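Local coordinates for D-isomer specific 2-hydroxyacid dehydrogenase family protein (PDB 3HG7) that probably acts as an NAD-binding oxidoreductase of the D-isomer specific 2-hydroxyacid dehydrogenase family, at residues S113-L118 and G223-N228; G238-A243 and G247-A252; E260-P263 and P267-G270. The protein carries 1 engineered substitution. All blocks are in the same frame, centred on the assembly; numbering follows the deposited sequence.

Contact 1. Residues S113-L118 and G223-N228; sequences SLMRQL and GAILFN
Leu114 and Ile225 are brought together by similar first torsions on the two sides. In Leu114, CG lies opposite the carbonyl carbon (chi1 -73°) and an extended chi2 of 170° sends CD1 out from the helix. In Ile225, CG1 takes the corresponding position (chi1 -62°), with CG2 anti to the backbone N; CG2 and CD1 are the two methyls that meet Leu114. The side chains meet tip to tip: Leu114 CD1 is 3.7 Å from Ile225 CG2 and 4.0 Å from Ile225 CD1, a single methyl set against the two arms of the beta-branched residue. The CA atoms of Leu114 and Ile225 are 9.0 Å apart, a spacing bridged by side chains alone. Met115 adds a looser touch, its SD 4.4 Å from Ile225 CD1, and the total area buried, 129 Å², is correspondingly small.

In the fold this is a helix-on-sheet contact of the Rossmann-type NAD-binding domain. The last turn of helix 100-115 lies over strand 225-228, an inner strand of the seven-stranded parallel sheet. Leu111, one turn earlier in the helix, also packs on Ile225, whereas Phe227, two residues along the strand and thus on the same face, lies against Tyr106, Val107 and His110. Leu114 reaches the adjacent strand as well, touching Met251 and Val253, so the helix end covers two neighbouring strands.

Directly after this contact the helix stops in a Schellman motif. Gln117 adopts a positive phi, and Leu118 N returns to Ser113 O at 3.0 Å, with a weak bond from Gln117 N to Leu114 O beside it. Gln117 is also the N-cap residue of helix 118-126, which turns the chain into a new helix at once.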
loop_
_atom_site.group_PDB
_atom_site.type_symbol
_atom_site.label_atom_id
_atom_site.label_comp_id
_atom_site.label_asym_id
_atom_site.label_seq_id
_atom_site.Cartn_x
_atom_site.Cartn_y
_atom_site.Cartn_z
ATOM N N SER A 113 2.557 -5.144 -18.813
ATOM C CA SER A 113 3.442 -4.201 -19.504
ATOM C C SER A 113 4.801 -4.837 -19.808
ATOM O O SER A 113 5.303 -4.749 -20.931
ATOM C CB SER A 113 3.592 -2.878 -18.742
ATOM O OG SER A 113 4.483 -2.023 -19.454
ATOM N N LEU A 114 5.365 -5.478 -18.791
ATOM C CA LEU A 114 6.641 -6.168 -18.879
ATOM C C LEU A 114 6.611 -7.381 -19.804
ATOM O O LEU A 114 7.463 -7.560 -20.683
ATOM C CB LEU A 114 7.057 -6.646 -17.490
ATOM C CG LEU A 114 7.514 -5.531 -16.549
ATOM C CD1 LEU A 114 7.646 -6.150 -15.176
ATOM C CD2 LEU A 114 8.820 -4.872 -17.053
ATOM N N MET A 115 5.652 -8.257 -19.547
ATOM C CA MET A 115 5.508 -9.493 -20.342
ATOM C C MET A 115 5.325 -9.250 -21.851
ATOM O O MET A 115 5.843 -10.013 -22.660
ATOM C CB MET A 115 4.348 -10.338 -19.765
ATOM C CG MET A 115 4.617 -11.066 -18.412
ATOM S SD MET A 115 6.080 -12.138 -18.368
ATOM C CE MET A 115 5.552 -13.538 -19.404
ATOM N N ARG A 116 4.602 -8.199 -22.218
ATOM C CA ARG A 116 4.271 -7.924 -23.606
ATOM C C ARG A 116 5.170 -6.856 -24.197
ATOM O O ARG A 116 4.968 -6.389 -25.324
ATOM C CB ARG A 116 2.813 -7.490 -23.741
ATOM C CG ARG A 116 1.800 -8.622 -23.543
ATOM C CD ARG A 116 2.172 -9.916 -24.315
ATOM N NE ARG A 116 1.132 -10.897 -24.096
ATOM C CZ ARG A 116 0.107 -11.094 -24.928
ATOM N NH1 ARG A 116 0.008 -10.392 -26.049
ATOM N NH2 ARG A 116 -0.818 -12.007 -24.625
ATOM N N GLN A 117 6.122 -6.426 -23.377
ATOM C CA GLN A 117 7.126 -5.455 -23.796
ATOM C C GLN A 117 6.548 -4.161 -24.337
ATOM O O GLN A 117 7.012 -3.652 -25.352
ATOM C CB GLN A 117 8.080 -6.116 -24.795
ATOM C CG GLN A 117 8.644 -7.388 -24.227
ATOM C CD GLN A 117 9.702 -7.940 -25.095
ATOM O OE1 GLN A 117 9.434 -8.551 -26.137
ATOM N NE2 GLN A 117 10.944 -7.715 -24.684
ATOM N N LEU A 118 5.561 -3.581 -23.651
ATOM C CA LEU A 118 4.939 -2.361 -24.178
ATOM C C LEU A 118 5.921 -1.220 -24.371
ATOM O O LEU A 118 5.843 -0.520 -25.387
ATOM C CB LEU A 118 3.732 -1.874 -23.356
ATOM C CG LEU A 118 2.591 -2.841 -22.979
ATOM C CD1 LEU A 118 1.242 -2.124 -22.622
ATOM C CD2 LEU A 118 2.346 -3.975 -23.918
ATOM N N GLY A 223 14.672 -14.819 -14.355
ATOM C CA GLY A 223 13.683 -13.994 -15.051
ATOM C C GLY A 223 12.489 -13.629 -14.189
ATOM O O GLY A 223 11.444 -13.233 -14.702
ATOM N N ALA A 224 12.645 -13.743 -12.878
ATOM C CA ALA A 224 11.559 -13.451 -11.959
ATOM C C ALA A 224 11.342 -11.951 -11.873
ATOM O O ALA A 224 12.274 -11.174 -12.032
ATOM C CB ALA A 224 11.857 -13.983 -10.584
ATOM N N ILE A 225 10.102 -11.578 -11.612
ATOM C CA ILE A 225 9.731 -10.179 -11.491
ATOM C C ILE A 225 9.284 -10.061 -10.054
ATOM O O ILE A 225 8.406 -10.795 -9.614
ATOM C CB ILE A 225 8.578 -9.809 -12.456
ATOM C CG1 ILE A 225 9.041 -10.029 -13.904
ATOM C CG2 ILE A 225 8.128 -8.346 -12.233
ATOM C CD1 ILE A 225 7.930 -10.091 -14.944
ATOM N N LEU A 226 9.892 -9.138 -9.330
ATOM C CA LEU A 226 9.529 -8.876 -7.938
ATOM C C LEU A 226 8.821 -7.546 -7.781
ATOM O O LEU A 226 9.373 -6.545 -8.192
ATOM C CB LEU A 226 10.792 -8.839 -7.076
ATOM C CG LEU A 226 10.632 -8.380 -5.616
ATOM C CD1 LEU A 226 9.713 -9.314 -4.839
ATOM C CD2 LEU A 226 11.986 -8.286 -4.945
ATOM N N PHE A 227 7.630 -7.555 -7.171
ATOM C CA PHE A 227 6.898 -6.324 -6.794
ATOM C C PHE A 227 7.015 -6.093 -5.303
ATOM O O PHE A 227 6.787 -7.024 -4.506
ATOM C CB PHE A 227 5.400 -6.462 -7.062
ATOM C CG PHE A 227 5.022 -6.438 -8.520
ATOM C CD1 PHE A 227 4.381 -5.336 -9.050
ATOM C CD2 PHE A 227 5.256 -7.545 -9.340
ATOM C CE1 PHE A 227 4.018 -5.302 -10.409
ATOM C CE2 PHE A 227 4.901 -7.532 -10.684
ATOM C CZ PHE A 227 4.263 -6.410 -11.216
ATOM N N ASN A 228 7.283 -4.849 -4.918
ATOM C CA ASN A 228 7.107 -4.483 -3.528
ATOM C C ASN A 228 6.137 -3.344 -3.392
ATOM O O ASN A 228 6.424 -2.221 -3.817
ATOM C CB ASN A 228 8.404 -4.096 -2.846
ATOM C CG ASN A 228 8.217 -3.924 -1.313
ATOM O OD1 ASN A 228 7.224 -4.388 -0.736
ATOM N ND2 ASN A 228 9.152 -3.252 -0.677
#

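Contact 2. Residues G238-A243 and G247-A252; sequences GDLLTA and GKLGMA
Leu240 is the first residue of helix 237-245 in this segment to meet 247-252, which comprises a loop and the first residues of strand 251-254. Its CG is anti to the backbone N (chi1 162°), which carries CD1 toward the sheet, where it is shared by two partners. Ala252 CB lies 3.9 Å from Leu240 CD1, and Leu249 CD2 lies 4.0 Å from the same methyl. Leu240 and Leu249 cross obliquely, so the leucines meet through one methyl each rather than along their lengths.

Ala243, one turn further on, loses the most area, 78 Å². Its CB is 3.9 Å from Lys248 CB, and its carbonyl receives the returning chain. Lys248 N donates to Ala243 O at 2.8 Å with an N-H...O angle of 148°, in the carbonyl plane; the C=O...N angle is 156°. A second, weak bond comes from Leu249 N to the same oxygen at 3.5 Å. Lys248 CB also sits 3.3 Å from Ala243 O; past this atom the lysine chain bends at chi2 and chi3 and takes no further part in the contact. Gly247, with a positive phi, makes the turn that brings these two amides round to the helix end.

Helix 237-245 is the crossover of the right-handed beta-alpha-beta unit running from strand 225-228 to strand 251-254, a repeating element of Rossmann-type domains. The hydrogen bonds sit near the C-terminal end of the helix, and the methyl contacts of Leu240 one turn earlier. One carbonyl oxygen gripped by one good bond and one weak one holds the returning loop against the last turns of the helix, while Leu240 sets the helix against the strand through methyl contacts.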
loop_
_atom_site.group_PDB
_atom_site.type_symbol
_atom_site.label_atom_id
_atom_site.label_comp_id
_atom_site.label_asym_id
_atom_site.label_seq_id
_atom_site.Cartn_x
_atom_site.Cartn_y
_atom_site.Cartn_z
ATOM N N GLY A 238 20.321 -1.822 -1.426
ATOM C CA GLY A 238 21.699 -2.001 -1.915
ATOM C C GLY A 238 21.896 -3.360 -2.550
ATOM O O GLY A 238 22.574 -3.513 -3.571
ATOM N N ASP A 239 21.251 -4.355 -1.965
ATOM C CA ASP A 239 21.420 -5.708 -2.428
ATOM C C ASP A 239 20.402 -6.143 -3.508
ATOM O O ASP A 239 20.682 -7.040 -4.302
ATOM C CB ASP A 239 21.452 -6.611 -1.222
ATOM C CG ASP A 239 22.551 -6.205 -0.224
ATOM O OD1 ASP A 239 22.231 -5.976 0.953
ATOM O OD2 ASP A 239 23.728 -6.095 -0.623
ATOM N N LEU A 240 19.241 -5.485 -3.539
ATOM C CA LEU A 240 18.315 -5.568 -4.687
ATOM C C LEU A 240 19.007 -5.081 -5.950
ATOM O O LEU A 240 18.898 -5.702 -6.999
ATOM C CB LEU A 240 17.057 -4.723 -4.445
ATOM C CG LEU A 240 16.226 -4.385 -5.702
ATOM C CD1 LEU A 240 15.670 -5.630 -6.368
ATOM C CD2 LEU A 240 15.116 -3.397 -5.424
ATOM N N LEU A 241 19.709 -3.961 -5.834
ATOM C CA LEU A 241 20.451 -3.387 -6.949
ATOM C C LEU A 241 21.435 -4.363 -7.585
ATOM O O LEU A 241 21.413 -4.589 -8.793
ATOM C CB LEU A 241 21.215 -2.185 -6.427
ATOM C CG LEU A 241 21.073 -0.873 -7.169
ATOM C CD1 LEU A 241 20.891 0.236 -6.180
ATOM C CD2 LEU A 241 22.270 -0.626 -8.017
ATOM N N THR A 242 22.306 -4.942 -6.757
ATOM C CA THR A 242 23.319 -5.866 -7.231
ATOM C C THR A 242 22.650 -7.091 -7.839
ATOM O O THR A 242 23.098 -7.588 -8.858
ATOM C CB THR A 242 24.315 -6.226 -6.094
ATOM O OG1 THR A 242 24.905 -5.014 -5.589
ATOM C CG2 THR A 242 25.427 -7.150 -6.610
ATOM N N ALA A 243 21.555 -7.544 -7.230
ATOM C CA ALA A 243 20.753 -8.649 -7.786
ATOM C C ALA A 243 20.299 -8.383 -9.225
ATOM O O ALA A 243 20.423 -9.254 -10.095
ATOM C CB ALA A 243 19.547 -8.928 -6.900
ATOM N N GLY A 247 22.059 -10.380 -12.873
ATOM C CA GLY A 247 21.162 -11.415 -13.387
ATOM C C GLY A 247 20.589 -12.356 -12.342
ATOM O O GLY A 247 20.237 -13.497 -12.653
ATOM N N LYS A 248 20.488 -11.877 -11.106
ATOM C CA LYS A 248 19.950 -12.679 -10.014
ATOM C C LYS A 248 18.424 -12.616 -9.977
ATOM O O LYS A 248 17.759 -13.503 -9.414
ATOM C CB LYS A 248 20.540 -12.205 -8.683
ATOM C CG LYS A 248 20.975 -13.337 -7.767
ATOM C CD LYS A 248 22.038 -14.244 -8.404
ATOM C CE LYS A 248 23.455 -13.767 -8.087
ATOM N NZ LYS A 248 24.437 -14.891 -8.104
ATOM N N LEU A 249 17.892 -11.559 -10.594
ATOM C CA LEU A 249 16.464 -11.253 -10.636
ATOM C C LEU A 249 16.206 -10.552 -11.963
ATOM O O LEU A 249 17.072 -9.824 -12.458
ATOM C CB LEU A 249 16.083 -10.330 -9.467
ATOM C CG LEU A 249 14.602 -10.044 -9.221
ATOM C CD1 LEU A 249 13.851 -11.339 -8.949
ATOM C CD2 LEU A 249 14.415 -9.064 -8.080
ATOM N N GLY A 250 15.029 -10.771 -12.550
ATOM C CA GLY A 250 14.774 -10.274 -13.912
ATOM C C GLY A 250 14.435 -8.791 -13.888
ATOM O O GLY A 250 15.031 -7.969 -14.608
ATOM N N MET A 251 13.474 -8.458 -13.046
ATOM C CA MET A 251 12.983 -7.089 -12.966
ATOM C C MET A 251 12.480 -6.845 -11.564
ATOM O O MET A 251 12.095 -7.793 -10.866
ATOM C CB MET A 251 11.836 -6.883 -13.967
ATOM C CG MET A 251 12.241 -6.822 -15.466
ATOM S SD MET A 251 12.624 -5.169 -16.112
ATOM C CE MET A 251 11.644 -4.173 -14.983
ATOM N N ALA A 252 12.456 -5.576 -11.151
ATOM C CA ALA A 252 11.792 -5.201 -9.904
ATOM C C ALA A 252 10.825 -4.025 -10.155
ATOM O O ALA A 252 11.153 -3.115 -10.910
ATOM C CB ALA A 252 12.803 -4.814 -8.871
#

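Contact 3. Residues E260-P263 and P267-G270; sequences EPLP and PLWG
This is a mixed contact, part apolar and part hydrogen-bonded, made within the connection between strands 251-254 and 274-276 of the NAD-binding domain's parallel sheet. Leu262 and Trp269 carry it, their side chains running antiparallel alongside one another. In Leu262, CG is anti to the amide nitrogen, and chi1 and chi2 together put CD2 over one face of the indole. CD2 is 3.9 Å from the centroid of the five-membered ring of Trp269 and 18° off the ring normal, a CH-pi contact. The other methyl, Leu262 CD1, reaches Leu268 CD1 at 4.1 Å, with the two leucines crossing at about a right angle.

At the indole edge, Trp269 NE1 donates to Pro263 O at 2.8 Å with an N-H...O angle of 154°. The oxygen lies almost in the ring plane, whereas the donor stands 41° above the carbonyl plane. Leu262 and Trp269 both pack on Ile276, and Leu268 on Leu274, which ties the loop to the edge strand. With a methyl over one face and a carbonyl at the edge, the indole is restricted in its rotation, and its N-H has an acceptor.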
loop_
_atom_site.group_PDB
_atom_site.type_symbol
_atom_site.label_atom_id
_atom_site.label_comp_id
_atom_site.label_asym_id
_atom_site.label_seq_id
_atom_site.Cartn_x
_atom_site.Cartn_y
_atom_site.Cartn_z
ATOM N N GLU A 260 10.999 7.962 1.382
ATOM C CA GLU A 260 10.108 8.663 0.431
ATOM C C GLU A 260 9.766 10.114 0.789
ATOM O O GLU A 260 9.555 10.434 1.965
ATOM C CB GLU A 260 8.837 7.872 0.115
ATOM C CG GLU A 260 8.417 6.872 1.140
ATOM C CD GLU A 260 7.407 5.891 0.584
ATOM O OE1 GLU A 260 7.781 4.736 0.264
ATOM O OE2 GLU A 260 6.231 6.282 0.469
ATOM N N PRO A 261 9.704 10.995 -0.228
ATOM C CA PRO A 261 9.964 10.654 -1.628
ATOM C C PRO A 261 11.370 10.079 -1.830
ATOM O O PRO A 261 12.307 10.441 -1.098
ATOM C CB PRO A 261 9.817 11.990 -2.365
ATOM C CG PRO A 261 9.677 13.037 -1.312
ATOM C CD PRO A 261 9.179 12.358 -0.087
ATOM N N LEU A 262 11.509 9.185 -2.802
ATOM C CA LEU A 262 12.816 8.636 -3.129
ATOM C C LEU A 262 13.715 9.803 -3.529
ATOM O O LEU A 262 13.390 10.530 -4.464
ATOM C CB LEU A 262 12.701 7.605 -4.254
ATOM C CG LEU A 262 13.959 6.815 -4.608
ATOM C CD1 LEU A 262 14.348 5.886 -3.462
ATOM C CD2 LEU A 262 13.732 6.030 -5.904
ATOM N N PRO A 263 14.832 10.013 -2.792
ATOM C CA PRO A 263 15.736 11.136 -3.094
ATOM C C PRO A 263 16.149 11.112 -4.553
ATOM O O PRO A 263 16.406 10.031 -5.105
ATOM C CB PRO A 263 16.965 10.862 -2.218
ATOM C CG PRO A 263 16.483 9.971 -1.131
ATOM C CD PRO A 263 15.344 9.165 -1.699
ATOM N N PRO A 267 20.434 5.696 -6.532
ATOM C CA PRO A 267 20.935 4.929 -7.671
ATOM C C PRO A 267 19.828 4.086 -8.294
ATOM O O PRO A 267 19.963 3.631 -9.432
ATOM C CB PRO A 267 21.995 4.015 -7.047
ATOM C CG PRO A 267 22.335 4.648 -5.725
ATOM C CD PRO A 267 21.067 5.280 -5.267
ATOM N N LEU A 268 18.747 3.897 -7.538
ATOM C CA LEU A 268 17.574 3.163 -7.987
ATOM C C LEU A 268 16.989 3.724 -9.288
ATOM O O LEU A 268 16.698 2.966 -10.211
ATOM C CB LEU A 268 16.508 3.119 -6.879
ATOM C CG LEU A 268 16.895 2.420 -5.569
ATOM C CD1 LEU A 268 15.694 2.257 -4.681
ATOM C CD2 LEU A 268 17.549 1.061 -5.826
ATOM N N TRP A 269 16.856 5.048 -9.362
ATOM C CA TRP A 269 16.257 5.718 -10.520
ATOM C C TRP A 269 16.811 5.204 -11.841
ATOM O O TRP A 269 16.046 4.880 -12.761
ATOM C CB TRP A 269 16.467 7.235 -10.446
ATOM C CG TRP A 269 15.715 7.973 -9.339
ATOM C CD1 TRP A 269 16.242 8.463 -8.181
ATOM C CD2 TRP A 269 14.320 8.337 -9.325
ATOM N NE1 TRP A 269 15.272 9.102 -7.440
ATOM C CE2 TRP A 269 14.084 9.039 -8.118
ATOM C CE3 TRP A 269 13.250 8.131 -10.210
ATOM C CZ2 TRP A 269 12.821 9.534 -7.772
ATOM C CZ3 TRP A 269 11.990 8.627 -9.862
ATOM C CH2 TRP A 269 11.791 9.316 -8.657
ATOM N N GLY A 270 18.138 5.115 -11.920
ATOM C CA GLY A 270 18.835 4.803 -13.163
ATOM C C GLY A 270 18.928 3.351 -13.611
ATOM O O GLY A 270 19.274 3.091 -14.762
#

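The three contacts follow one another in series along the chain, all within the NAD-binding domain and around one seven-stranded parallel sheet. Contacts 1 and 2, with centres about 13 Å apart, meet directly through neighbouring strands 225-228 and 251-254: the Leu226 N to Met251 O distance is 3.0 Å, a probable hydrogen bond. Contact 3 has its centre about 15 Å from that of contact 2 and joins it by packing of Leu241 CD1 on Leu268 CD2 at 3.5 Å. Contacts 1 and 3 do not touch, their nearest atoms being about 8 Å apart. Together they join a helix, a crossover and a loop to one region of the sheet in a domain that probably binds NAD.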